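Local coordinates for glycosyl hydrolases family 31 family protein (Aspergillus niger, PDB 6DRU) that hydrolyses xyloglucan oligosaccharides, releasing alpha-xylose from their non-reducing terminal glucose, as an alpha-xylosidase of glycosyl hydrolase family 31, at residues 151-162 with 497-508; 512-520 with 537-548. One frame throughout, in Å; residues are numbered along the deposited sequence.

Contact 1 of 2, residues 151-162 with 497-508; sequences GTGTQQDHMINK and VQVASGLSAAAT. With NAG (2-acetamido-2-deoxy-beta-D-glucopyranose), chain E.
At the interface between the N-terminal beta domain and the catalytic barrel of this GH31 enzyme, the loop 151-162, which leaves strand 149-151, lies along helix 492-508, with His158 at one end and Gly153 at the other. The imidazole of His158 is sandwiched: Val497 CA stands over one face, 4.3 Å from the ring centroid in a CH-pi contact, and O6 of an N-acetylglucosamine of an attached glycan lies over the opposite face. Val497 CG1 also comes within 3.4 Å of His158 ND1, while Gln641 OE1 takes a hydrogen bond from NE2 and fixes the ring's rotation. Next to it, a water takes the N-H of His158 and also bonds Val497 O. Further along, Ile160 turns its CG2 branch onto Leu503 CB at 3.8 Å. A second water lies 2.8 Å from Ser504 OG, in a hydrogen bond with it, and donates to Ile160 O, tying loop and helix together. At the far end Gly153 N donates to Thr508 OG1 (2.9 Å, N-H...O angle 148°); that hydroxyl, placed beside its own backbone N by chi1 of -43°, donates in turn to Ser504 O at 2.8 Å. Gly151 CA approaches the same carbonyl at 3.4 Å, a nearly straight CA-H...O contact. Small helix residues, Ala500, Ser504 and Ala507, let the backbone come this close, a loop-on-helix packing that joins the beta domain to an outer helix of the TIM barrel.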
loop_
_atom_site.group_PDB
_atom_site.type_symbol
_atom_site.label_atom_id
_atom_site.label_comp_id
_atom_site.label_asym_id
_atom_site.label_seq_id
_atom_site.Cartn_x
_atom_site.Cartn_y
_atom_site.Cartn_z
ATOM N N GLY A 151 -11.086 -21.728 -24.741
ATOM C CA GLY A 151 -10.272 -22.141 -23.614
ATOM C C GLY A 151 -10.510 -21.323 -22.364
ATOM O O GLY A 151 -11.644 -21.225 -21.884
ATOM N N THR A 152 -9.435 -20.737 -21.827
ATOM C CA THR A 152 -9.457 -19.883 -20.637
ATOM C C THR A 152 -9.868 -20.633 -19.369
ATOM O O THR A 152 -10.253 -20.008 -18.375
ATOM C CB THR A 152 -10.360 -18.656 -20.835
ATOM O OG1 THR A 152 -11.737 -19.051 -20.785
ATOM C CG2 THR A 152 -10.076 -17.983 -22.173
ATOM N N GLY A 153 -9.788 -21.958 -19.370
ATOM C CA GLY A 153 -10.169 -22.734 -18.206
ATOM C C GLY A 153 -11.632 -23.137 -18.223
ATOM O O GLY A 153 -12.287 -23.204 -19.267
ATOM N N THR A 154 -12.152 -23.402 -17.029
ATOM C CA THR A 154 -13.521 -23.861 -16.853
ATOM C C THR A 154 -14.368 -22.796 -16.170
ATOM O O THR A 154 -13.875 -22.004 -15.361
ATOM C CB THR A 154 -13.568 -25.155 -16.035
ATOM O OG1 THR A 154 -13.040 -24.913 -14.725
ATOM C CG2 THR A 154 -12.750 -26.237 -16.715
ATOM N N GLN A 155 -15.660 -22.808 -16.488
ATOM C CA GLN A 155 -16.620 -21.824 -16.009
ATOM C C GLN A 155 -18.005 -22.252 -16.473
ATOM O O GLN A 155 -18.151 -22.846 -17.544
ATOM C CB GLN A 155 -16.283 -20.420 -16.531
ATOM C CG GLN A 155 -17.282 -19.339 -16.161
ATOM C CD GLN A 155 -16.905 -17.986 -16.727
ATOM O OE1 GLN A 155 -15.965 -17.872 -17.514
ATOM N NE2 GLN A 155 -17.636 -16.952 -16.329
ATOM N N GLN A 156 -19.018 -21.958 -15.655
ATOM C CA GLN A 156 -20.403 -22.280 -16.007
ATOM C C GLN A 156 -21.036 -21.062 -16.674
ATOM O O GLN A 156 -21.837 -20.330 -16.086
ATOM C CB GLN A 156 -21.185 -22.724 -14.778
ATOM C CG GLN A 156 -20.575 -23.916 -14.068
ATOM C CD GLN A 156 -21.450 -24.446 -12.951
ATOM O OE1 GLN A 156 -21.051 -24.455 -11.787
ATOM N NE2 GLN A 156 -22.648 -24.899 -13.302
ATOM N N ASP A 157 -20.665 -20.849 -17.938
ATOM C CA ASP A 157 -21.187 -19.739 -18.721
ATOM C C ASP A 157 -21.984 -20.169 -19.943
ATOM O O ASP A 157 -22.581 -19.305 -20.596
ATOM C CB ASP A 157 -20.046 -18.811 -19.174
ATOM C CG ASP A 157 -18.976 -19.538 -19.969
ATOM O OD1 ASP A 157 -19.066 -20.776 -20.114
ATOM O OD2 ASP A 157 -18.041 -18.867 -20.456
ATOM N N HIS A 158 -22.006 -21.464 -20.274
ATOM C CA HIS A 158 -22.757 -21.986 -21.418
ATOM C C HIS A 158 -22.226 -21.433 -22.739
ATOM O O HIS A 158 -22.983 -21.247 -23.695
ATOM C CB HIS A 158 -24.256 -21.699 -21.273
ATOM C CG HIS A 158 -25.136 -22.713 -21.932
ATOM N ND1 HIS A 158 -26.444 -22.922 -21.548
ATOM C CD2 HIS A 158 -24.900 -23.578 -22.946
ATOM C CE1 HIS A 158 -26.974 -23.871 -22.298
ATOM N NE2 HIS A 158 -26.058 -24.286 -23.155
ATOM N N MET A 159 -20.920 -21.163 -22.799
ATOM C CA MET A 159 -20.288 -20.606 -23.986
ATOM C C MET A 159 -18.973 -21.320 -24.261
ATOM O O MET A 159 -18.249 -21.685 -23.331
ATOM C CB MET A 159 -20.007 -19.105 -23.821
ATOM C CG MET A 159 -21.180 -18.286 -23.314
ATOM S SD MET A 159 -20.705 -16.595 -22.901
ATOM C CE MET A 159 -20.415 -15.939 -24.538
ATOM N N ILE A 160 -18.672 -21.523 -25.542
ATOM C CA ILE A 160 -17.340 -21.940 -25.958
ATOM C C ILE A 160 -16.566 -20.812 -26.627
ATOM O O ILE A 160 -15.332 -20.903 -26.718
ATOM C CB ILE A 160 -17.387 -23.177 -26.881
ATOM C CG1 ILE A 160 -18.295 -22.921 -28.083
ATOM C CG2 ILE A 160 -17.820 -24.413 -26.104
ATOM C CD1 ILE A 160 -18.236 -24.016 -29.120
ATOM N N ASN A 161 -17.240 -19.768 -27.105
ATOM C CA ASN A 161 -16.587 -18.561 -27.598
ATOM C C ASN A 161 -16.557 -17.549 -26.458
ATOM O O ASN A 161 -17.597 -17.000 -26.078
ATOM C CB ASN A 161 -17.317 -17.998 -28.815
ATOM C CG ASN A 161 -16.672 -16.734 -29.353
ATOM O OD1 ASN A 161 -15.504 -16.454 -29.081
ATOM N ND2 ASN A 161 -17.433 -15.964 -30.120
ATOM N N LYS A 162 -15.367 -17.303 -25.915
ATOM C CA LYS A 162 -15.203 -16.424 -24.767
ATOM C C LYS A 162 -14.993 -14.965 -25.160
ATOM O O LYS A 162 -14.718 -14.138 -24.285
ATOM C CB LYS A 162 -14.037 -16.905 -23.900
ATOM C CG LYS A 162 -14.186 -18.336 -23.398
ATOM C CD LYS A 162 -15.394 -18.486 -22.479
ATOM C CE LYS A 162 -15.679 -19.949 -22.160
ATOM N NZ LYS A 162 -14.866 -20.457 -21.020
ATOM N N VAL A 497 -25.287 -26.764 -19.401
ATOM C CA VAL A 497 -24.132 -25.878 -19.297
ATOM C C VAL A 497 -22.839 -26.643 -19.032
ATOM O O VAL A 497 -21.756 -26.131 -19.341
ATOM C CB VAL A 497 -24.352 -24.796 -18.225
ATOM C CG1 VAL A 497 -25.704 -24.125 -18.421
ATOM C CG2 VAL A 497 -24.230 -25.371 -16.832
ATOM N N GLN A 498 -22.918 -27.849 -18.461
ATOM C CA GLN A 498 -21.703 -28.596 -18.144
ATOM C C GLN A 498 -20.920 -28.957 -19.397
ATOM O O GLN A 498 -19.691 -29.081 -19.342
ATOM C CB GLN A 498 -22.045 -29.867 -17.366
ATOM C CG GLN A 498 -22.697 -29.625 -16.022
ATOM C CD GLN A 498 -21.981 -28.561 -15.218
ATOM O OE1 GLN A 498 -20.820 -28.724 -14.848
ATOM N NE2 GLN A 498 -22.672 -27.463 -14.941
ATOM N N VAL A 499 -21.607 -29.136 -20.527
ATOM C CA VAL A 499 -20.934 -29.555 -21.755
ATOM C C VAL A 499 -19.940 -28.491 -22.205
ATOM O O VAL A 499 -18.780 -28.791 -22.513
ATOM C CB VAL A 499 -21.964 -29.866 -22.855
ATOM C CG1 VAL A 499 -21.266 -30.414 -24.091
ATOM C CG2 VAL A 499 -23.006 -30.842 -22.342
ATOM N N ALA A 500 -20.383 -27.231 -22.248
ATOM C CA ALA A 500 -19.512 -26.155 -22.710
ATOM C C ALA A 500 -18.312 -25.962 -21.791
ATOM O O ALA A 500 -17.242 -25.549 -22.252
ATOM C CB ALA A 500 -20.305 -24.854 -22.829
ATOM N N SER A 501 -18.467 -26.253 -20.497
ATOM C CA SER A 501 -17.341 -26.151 -19.573
ATOM C C SER A 501 -16.263 -27.179 -19.902
ATOM O O SER A 501 -15.068 -26.862 -19.887
ATOM C CB SER A 501 -17.823 -26.317 -18.132
ATOM O OG SER A 501 -16.794 -26.014 -17.206
ATOM N N GLY A 502 -16.665 -28.418 -20.195
ATOM C CA GLY A 502 -15.694 -29.432 -20.565
ATOM C C GLY A 502 -15.052 -29.178 -21.913
ATOM O O GLY A 502 -13.912 -29.589 -22.149
ATOM N N LEU A 503 -15.771 -28.510 -22.818
ATOM C CA LEU A 503 -15.183 -28.161 -24.108
ATOM C C LEU A 503 -14.162 -27.040 -23.959
ATOM O O LEU A 503 -13.147 -27.020 -24.664
ATOM C CB LEU A 503 -16.280 -27.773 -25.097
ATOM C CG LEU A 503 -17.273 -28.897 -25.397
ATOM C CD1 LEU A 503 -18.389 -28.414 -26.311
ATOM C CD2 LEU A 503 -16.544 -30.088 -25.998
ATOM N N SER A 504 -14.416 -26.097 -23.049
ATOM C CA SER A 504 -13.432 -25.055 -22.778
ATOM C C SER A 504 -12.184 -25.633 -22.123
ATOM O O SER A 504 -11.064 -25.190 -22.407
ATOM C CB SER A 504 -14.047 -23.969 -21.894
ATOM O OG SER A 504 -15.117 -23.314 -22.552
ATOM N N ALA A 505 -12.358 -26.624 -21.245
ATOM C CA ALA A 505 -11.209 -27.277 -20.625
ATOM C C ALA A 505 -10.346 -27.981 -21.663
ATOM O O ALA A 505 -9.117 -28.021 -21.536
ATOM C CB ALA A 505 -11.682 -28.264 -19.558
ATOM N N ALA A 506 -10.972 -28.548 -22.696
ATOM C CA ALA A 506 -10.207 -29.216 -23.743
ATOM C C ALA A 506 -9.317 -28.228 -24.487
ATOM O O ALA A 506 -8.170 -28.547 -24.823
ATOM C CB ALA A 506 -11.151 -29.931 -24.709
ATOM N N ALA A 507 -9.827 -27.023 -24.752
ATOM C CA ALA A 507 -9.023 -26.008 -25.423
ATOM C C ALA A 507 -7.925 -25.454 -24.525
ATOM O O ALA A 507 -6.950 -24.892 -25.036
ATOM C CB ALA A 507 -9.915 -24.869 -25.918
ATOM N N THR A 508 -8.060 -25.597 -23.206
ATOM C CA THR A 508 -7.011 -25.192 -22.280
ATOM C C THR A 508 -5.905 -26.233 -22.168
ATOM O O THR A 508 -4.818 -25.915 -21.669
ATOM C CB THR A 508 -7.616 -24.911 -20.898
ATOM O OG1 THR A 508 -8.834 -24.171 -21.051
ATOM C CG2 THR A 508 -6.657 -24.103 -20.030
HETATM C C1 NAG E . -29.653 -23.584 -25.399
HETATM C C2 NAG E . -30.539 -24.144 -24.303
HETATM C C3 NAG E . -31.227 -23.085 -23.524
HETATM C C4 NAG E . -30.240 -22.034 -23.072
HETATM C C5 NAG E . -29.494 -21.505 -24.275
HETATM C C6 NAG E . -28.509 -20.440 -23.840
HETATM C C7 NAG E . -31.483 -26.399 -24.583
HETATM C C8 NAG E . -32.511 -27.323 -25.196
HETATM N N2 NAG E . -31.505 -25.012 -24.880
HETATM O O3 NAG E . -31.883 -23.673 -22.425
HETATM O O4 NAG E . -30.919 -20.980 -22.434
HETATM O O5 NAG E . -28.815 -22.577 -24.884
HETATM O O6 NAG E . -27.209 -20.785 -24.261
HETATM O O7 NAG E . -30.636 -26.847 -23.837
HETATM O O HOH W 1 -14.253 -22.666 -25.164
HETATM O O HOH W 2 -20.306 -23.629 -19.653
#

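Contact 2 of 2, residues 512-520 with 537-548; sequences WWTVDAGGF and YRELYVRWLAWT. With XYS (alpha-D-xylopyranose), chain N.
Trp544 packs against the type II turn from Asp516 to Gly519, its indole laid flat against the peptide backbone. From CB, which meets Gly518 N at 3.6 Å, the side chain leaves with CG anti to the backbone N (chi1 -151°), and this brings the ring against the turn. CG and CD2 pack against Gly518 N, CD1 reaches Ala517 CA, and NE1 comes 3.5 Å from Asp516 O at an angle too poor for a hydrogen bond. CE3 faces Gly518 C, and at the outer rim CH2 meets Gly519 N at 3.5 Å. All these backbone atoms gather over one face of the indole, Ala517 CA and Gly519 CA making CH-pi contacts with its five- and six-membered rings. Val515 CG2 comes instead at the edge, near NE1, and also touches Trp547 CZ3 at 3.9 Å. Tyr537 OH donates to Gly518 O at 2.7 Å, the donor tilted 30° from the carbonyl plane; Ser490 OG bonds the same oxygen. Ala517 CB touches both Leu545 CD2 and Thr548 CG2. Aromatic packing on one side and hydrogen bonds to a buried carbonyl thus hold the turn, probably helping to position Asp516, salt-bridged to Arg555, and Phe520, which lines the xylose pocket.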
loop_
_atom_site.group_PDB
_atom_site.type_symbol
_atom_site.label_atom_id
_atom_site.label_comp_id
_atom_site.label_asym_id
_atom_site.label_seq_id
_atom_site.Cartn_x
_atom_site.Cartn_y
_atom_site.Cartn_z
ATOM N N TRP A 512 -8.459 -34.967 -18.989
ATOM C CA TRP A 512 -9.070 -35.764 -17.926
ATOM C C TRP A 512 -10.105 -34.900 -17.208
ATOM O O TRP A 512 -9.852 -34.302 -16.160
ATOM C CB TRP A 512 -8.011 -36.287 -16.962
ATOM C CG TRP A 512 -6.941 -37.148 -17.590
ATOM C CD1 TRP A 512 -6.569 -37.183 -18.906
ATOM C CD2 TRP A 512 -6.110 -38.103 -16.916
ATOM N NE1 TRP A 512 -5.557 -38.095 -19.089
ATOM C CE2 TRP A 512 -5.258 -38.674 -17.884
ATOM C CE3 TRP A 512 -6.002 -38.529 -15.588
ATOM C CZ2 TRP A 512 -4.313 -39.648 -17.565
ATOM C CZ3 TRP A 512 -5.063 -39.496 -15.274
ATOM C CH2 TRP A 512 -4.231 -40.043 -16.259
ATOM N N TRP A 513 -11.303 -34.847 -17.789
ATOM C CA TRP A 513 -12.384 -34.010 -17.289
ATOM C C TRP A 513 -13.647 -34.847 -17.134
ATOM O O TRP A 513 -13.878 -35.796 -17.888
ATOM C CB TRP A 513 -12.643 -32.828 -18.228
ATOM C CG TRP A 513 -13.713 -31.896 -17.761
ATOM C CD1 TRP A 513 -13.564 -30.826 -16.929
ATOM C CD2 TRP A 513 -15.101 -31.949 -18.103
ATOM N NE1 TRP A 513 -14.776 -30.207 -16.732
ATOM C CE2 TRP A 513 -15.735 -30.879 -17.441
ATOM C CE3 TRP A 513 -15.869 -32.799 -18.904
ATOM C CZ2 TRP A 513 -17.101 -30.636 -17.558
ATOM C CZ3 TRP A 513 -17.224 -32.557 -19.017
ATOM C CH2 TRP A 513 -17.825 -31.483 -18.352
ATOM N N THR A 514 -14.464 -34.487 -16.146
ATOM C CA THR A 514 -15.678 -35.238 -15.845
ATOM C C THR A 514 -16.625 -34.351 -15.041
ATOM O O THR A 514 -16.321 -33.192 -14.747
ATOM C CB THR A 514 -15.336 -36.534 -15.106
ATOM O OG1 THR A 514 -16.523 -37.095 -14.531
ATOM C CG2 THR A 514 -14.288 -36.274 -14.034
ATOM N N VAL A 515 -17.785 -34.910 -14.687
ATOM C CA VAL A 515 -18.828 -34.204 -13.951
ATOM C C VAL A 515 -19.360 -35.116 -12.852
ATOM O O VAL A 515 -18.947 -36.270 -12.712
ATOM C CB VAL A 515 -19.992 -33.758 -14.860
ATOM C CG1 VAL A 515 -19.593 -32.584 -15.718
ATOM C CG2 VAL A 515 -20.478 -34.921 -15.712
ATOM N N ASP A 516 -20.303 -34.585 -12.074
ATOM C CA ASP A 516 -21.106 -35.377 -11.148
ATOM C C ASP A 516 -22.384 -35.791 -11.868
ATOM O O ASP A 516 -23.222 -34.943 -12.196
ATOM C CB ASP A 516 -21.426 -34.582 -9.884
ATOM C CG ASP A 516 -20.224 -34.414 -8.981
ATOM O OD1 ASP A 516 -20.361 -33.740 -7.938
ATOM O OD2 ASP A 516 -19.136 -34.915 -9.336
ATOM N N ALA A 517 -22.535 -37.091 -12.116
ATOM C CA ALA A 517 -23.722 -37.593 -12.796
ATOM C C ALA A 517 -24.973 -37.301 -11.980
ATOM O O ALA A 517 -25.149 -37.838 -10.882
ATOM C CB ALA A 517 -23.598 -39.093 -13.065
ATOM N N GLY A 518 -25.842 -36.442 -12.506
ATOM C CA GLY A 518 -27.064 -36.066 -11.831
ATOM C C GLY A 518 -27.002 -34.762 -11.071
ATOM O O GLY A 518 -27.990 -34.398 -10.424
ATOM N N GLY A 519 -25.884 -34.042 -11.135
ATOM C CA GLY A 519 -25.712 -32.844 -10.340
ATOM C C GLY A 519 -25.277 -33.175 -8.925
ATOM O O GLY A 519 -25.186 -34.334 -8.516
ATOM N N PHE A 520 -24.999 -32.122 -8.157
ATOM C CA PHE A 520 -24.561 -32.275 -6.776
ATOM C C PHE A 520 -25.571 -31.717 -5.780
ATOM O O PHE A 520 -26.056 -32.451 -4.916
ATOM C CB PHE A 520 -23.193 -31.610 -6.573
ATOM C CG PHE A 520 -22.736 -31.611 -5.143
ATOM C CD1 PHE A 520 -22.268 -32.773 -4.554
ATOM C CD2 PHE A 520 -22.797 -30.457 -4.382
ATOM C CE1 PHE A 520 -21.857 -32.781 -3.236
ATOM C CE2 PHE A 520 -22.390 -30.457 -3.063
ATOM C CZ PHE A 520 -21.918 -31.622 -2.490
ATOM N N TYR A 537 -37.027 -36.312 -11.165
ATOM C CA TYR A 537 -35.573 -36.373 -11.078
ATOM C C TYR A 537 -35.021 -37.690 -11.606
ATOM O O TYR A 537 -33.890 -37.726 -12.106
ATOM C CB TYR A 537 -35.106 -36.164 -9.637
ATOM C CG TYR A 537 -33.603 -36.215 -9.519
ATOM C CD1 TYR A 537 -32.816 -35.203 -10.053
ATOM C CD2 TYR A 537 -32.968 -37.290 -8.911
ATOM C CE1 TYR A 537 -31.442 -35.249 -9.965
ATOM C CE2 TYR A 537 -31.592 -37.344 -8.820
ATOM C CZ TYR A 537 -30.836 -36.320 -9.349
ATOM O OH TYR A 537 -29.467 -36.365 -9.263
ATOM N N ARG A 538 -35.784 -38.778 -11.493
ATOM C CA ARG A 538 -35.355 -40.038 -12.091
ATOM C C ARG A 538 -35.125 -39.882 -13.589
ATOM O O ARG A 538 -34.193 -40.474 -14.148
ATOM C CB ARG A 538 -36.384 -41.130 -11.809
ATOM C CG ARG A 538 -36.294 -41.721 -10.415
ATOM C CD ARG A 538 -37.560 -42.475 -10.064
ATOM N NE ARG A 538 -37.362 -43.376 -8.934
ATOM C CZ ARG A 538 -38.303 -44.177 -8.446
ATOM N NH1 ARG A 538 -39.512 -44.186 -8.990
ATOM N NH2 ARG A 538 -38.036 -44.968 -7.416
ATOM N N GLU A 539 -35.967 -39.090 -14.257
ATOM C CA GLU A 539 -35.756 -38.812 -15.675
ATOM C C GLU A 539 -34.463 -38.038 -15.892
ATOM O O GLU A 539 -33.653 -38.386 -16.759
ATOM C CB GLU A 539 -36.947 -38.036 -16.237
ATOM C CG GLU A 539 -36.833 -37.712 -17.719
ATOM C CD GLU A 539 -37.853 -36.687 -18.171
ATOM O OE1 GLU A 539 -38.515 -36.082 -17.301
ATOM O OE2 GLU A 539 -37.995 -36.486 -19.397
ATOM N N LEU A 540 -34.249 -36.984 -15.099
ATOM C CA LEU A 540 -33.041 -36.175 -15.234
ATOM C C LEU A 540 -31.784 -36.999 -14.989
ATOM O O LEU A 540 -30.798 -36.871 -15.724
ATOM C CB LEU A 540 -33.098 -34.986 -14.275
ATOM C CG LEU A 540 -31.849 -34.105 -14.205
ATOM C CD1 LEU A 540 -31.462 -33.582 -15.583
ATOM C CD2 LEU A 540 -32.063 -32.956 -13.233
ATOM N N TYR A 541 -31.795 -37.848 -13.958
ATOM C CA TYR A 541 -30.599 -38.616 -13.630
ATOM C C TYR A 541 -30.242 -39.595 -14.740
ATOM O O TYR A 541 -29.064 -39.758 -15.077
ATOM C CB TYR A 541 -30.788 -39.360 -12.308
ATOM C CG TYR A 541 -29.575 -40.176 -11.923
ATOM C CD1 TYR A 541 -28.468 -39.574 -11.343
ATOM C CD2 TYR A 541 -29.530 -41.545 -12.155
ATOM C CE1 TYR A 541 -27.352 -40.312 -10.997
ATOM C CE2 TYR A 541 -28.418 -42.291 -11.813
ATOM C CZ TYR A 541 -27.333 -41.668 -11.234
ATOM O OH TYR A 541 -26.223 -42.403 -10.889
ATOM N N VAL A 542 -31.242 -40.262 -15.320
ATOM C CA VAL A 542 -30.963 -41.245 -16.362
ATOM C C VAL A 542 -30.412 -40.561 -17.607
ATOM O O VAL A 542 -29.503 -41.079 -18.266
ATOM C CB VAL A 542 -32.226 -42.070 -16.666
ATOM C CG1 VAL A 542 -32.030 -42.908 -17.917
ATOM C CG2 VAL A 542 -32.563 -42.963 -15.481
ATOM N N ARG A 543 -30.938 -39.379 -17.939
ATOM C CA ARG A 543 -30.353 -38.591 -19.020
ATOM C C ARG A 543 -28.917 -38.202 -18.694
ATOM O O ARG A 543 -28.031 -38.274 -19.555
ATOM C CB ARG A 543 -31.196 -37.343 -19.278
ATOM C CG ARG A 543 -32.602 -37.614 -19.787
ATOM C CD ARG A 543 -32.578 -38.226 -21.175
ATOM N NE ARG A 543 -33.882 -38.139 -21.822
ATOM C CZ ARG A 543 -34.143 -38.606 -23.037
ATOM N NH1 ARG A 543 -33.187 -39.197 -23.742
ATOM N NH2 ARG A 543 -35.360 -38.482 -23.550
ATOM N N TRP A 544 -28.670 -37.789 -17.449
ATOM C CA TRP A 544 -27.340 -37.342 -17.047
ATOM C C TRP A 544 -26.359 -38.509 -16.990
ATOM O O TRP A 544 -25.235 -38.414 -17.495
ATOM C CB TRP A 544 -27.430 -36.638 -15.693
ATOM C CG TRP A 544 -26.405 -35.573 -15.464
ATOM C CD1 TRP A 544 -25.086 -35.611 -15.809
ATOM C CD2 TRP A 544 -26.617 -34.308 -14.826
ATOM N NE1 TRP A 544 -24.464 -34.447 -15.427
ATOM C CE2 TRP A 544 -25.383 -33.630 -14.822
ATOM C CE3 TRP A 544 -27.732 -33.681 -14.261
ATOM C CZ2 TRP A 544 -25.232 -32.359 -14.274
ATOM C CZ3 TRP A 544 -27.580 -32.420 -13.716
ATOM C CH2 TRP A 544 -26.341 -31.772 -13.728
ATOM N N LEU A 545 -26.770 -39.618 -16.366
ATOM C CA LEU A 545 -25.902 -40.789 -16.263
ATOM C C LEU A 545 -25.531 -41.327 -17.639
ATOM O O LEU A 545 -24.413 -41.812 -17.843
ATOM C CB LEU A 545 -26.591 -41.868 -15.423
ATOM C CG LEU A 545 -25.793 -43.074 -14.911
ATOM C CD1 LEU A 545 -25.672 -44.173 -15.959
ATOM C CD2 LEU A 545 -24.418 -42.638 -14.430
ATOM N N ALA A 546 -26.460 -41.254 -18.595
ATOM C CA ALA A 546 -26.166 -41.711 -19.948
ATOM C C ALA A 546 -25.066 -40.872 -20.587
ATOM O O ALA A 546 -24.222 -41.395 -21.324
ATOM C CB ALA A 546 -27.433 -41.678 -20.802
ATOM N N TRP A 547 -25.057 -39.565 -20.310
ATOM C CA TRP A 547 -24.044 -38.691 -20.894
ATOM C C TRP A 547 -22.656 -39.011 -20.356
ATOM O O TRP A 547 -21.670 -38.966 -21.102
ATOM C CB TRP A 547 -24.397 -37.229 -20.629
ATOM C CG TRP A 547 -23.338 -36.271 -21.080
ATOM C CD1 TRP A 547 -22.639 -36.313 -22.251
ATOM C CD2 TRP A 547 -22.850 -35.133 -20.361
ATOM N NE1 TRP A 547 -21.748 -35.268 -22.309
ATOM C CE2 TRP A 547 -21.858 -34.529 -21.160
ATOM C CE3 TRP A 547 -23.155 -34.564 -19.122
ATOM C CZ2 TRP A 547 -21.171 -33.387 -20.759
ATOM C CZ3 TRP A 547 -22.473 -33.430 -18.726
ATOM C CH2 TRP A 547 -21.493 -32.852 -19.542
ATOM N N THR A 548 -22.556 -39.335 -19.064
ATOM C CA THR A 548 -21.255 -39.616 -18.468
ATOM C C THR A 548 -20.590 -40.839 -19.085
ATOM O O THR A 548 -19.374 -41.003 -18.942
ATOM C CB THR A 548 -21.397 -39.807 -16.958
ATOM O OG1 THR A 548 -22.139 -41.005 -16.695
ATOM C CG2 THR A 548 -22.123 -38.623 -16.343
HETATM C C1 XYS N . -17.467 -30.388 -1.865
HETATM C C2 XYS N . -17.279 -31.231 -3.105
HETATM C C3 XYS N . -18.282 -32.363 -3.089
HETATM C C4 XYS N . -18.175 -33.119 -1.783
HETATM C C5 XYS N . -18.265 -32.144 -0.629
HETATM O O1 XYS N . -18.780 -29.881 -1.840
HETATM O O2 XYS N . -17.468 -30.437 -4.251
HETATM O O3 XYS N . -18.028 -33.238 -4.163
HETATM O O4 XYS N . -19.230 -34.047 -1.693
HETATM O O5 XYS N . -17.236 -31.183 -0.725
#

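Overall arrangement
The two contacts lie in series along the chain, contact 1 closing before contact 2 opens, with centres about 18 Å apart. Helix 492-508 of contact 1 runs on into strand 513-514, which pairs in parallel with strand 481-484 of the barrel sheet, and helix 535-548 then follows. The contacts also meet directly: the ring of Trp513 packs on Gln498 O and Gly502 CA, and that of Trp547 on Val499 CG2. Helix 492-508 is therefore held by the beta-domain loop in one contact and by the tryptophans of the other. Contact 1 joins domains; contact 2 lies within the TIM barrel, leading into the xylose site through Phe520.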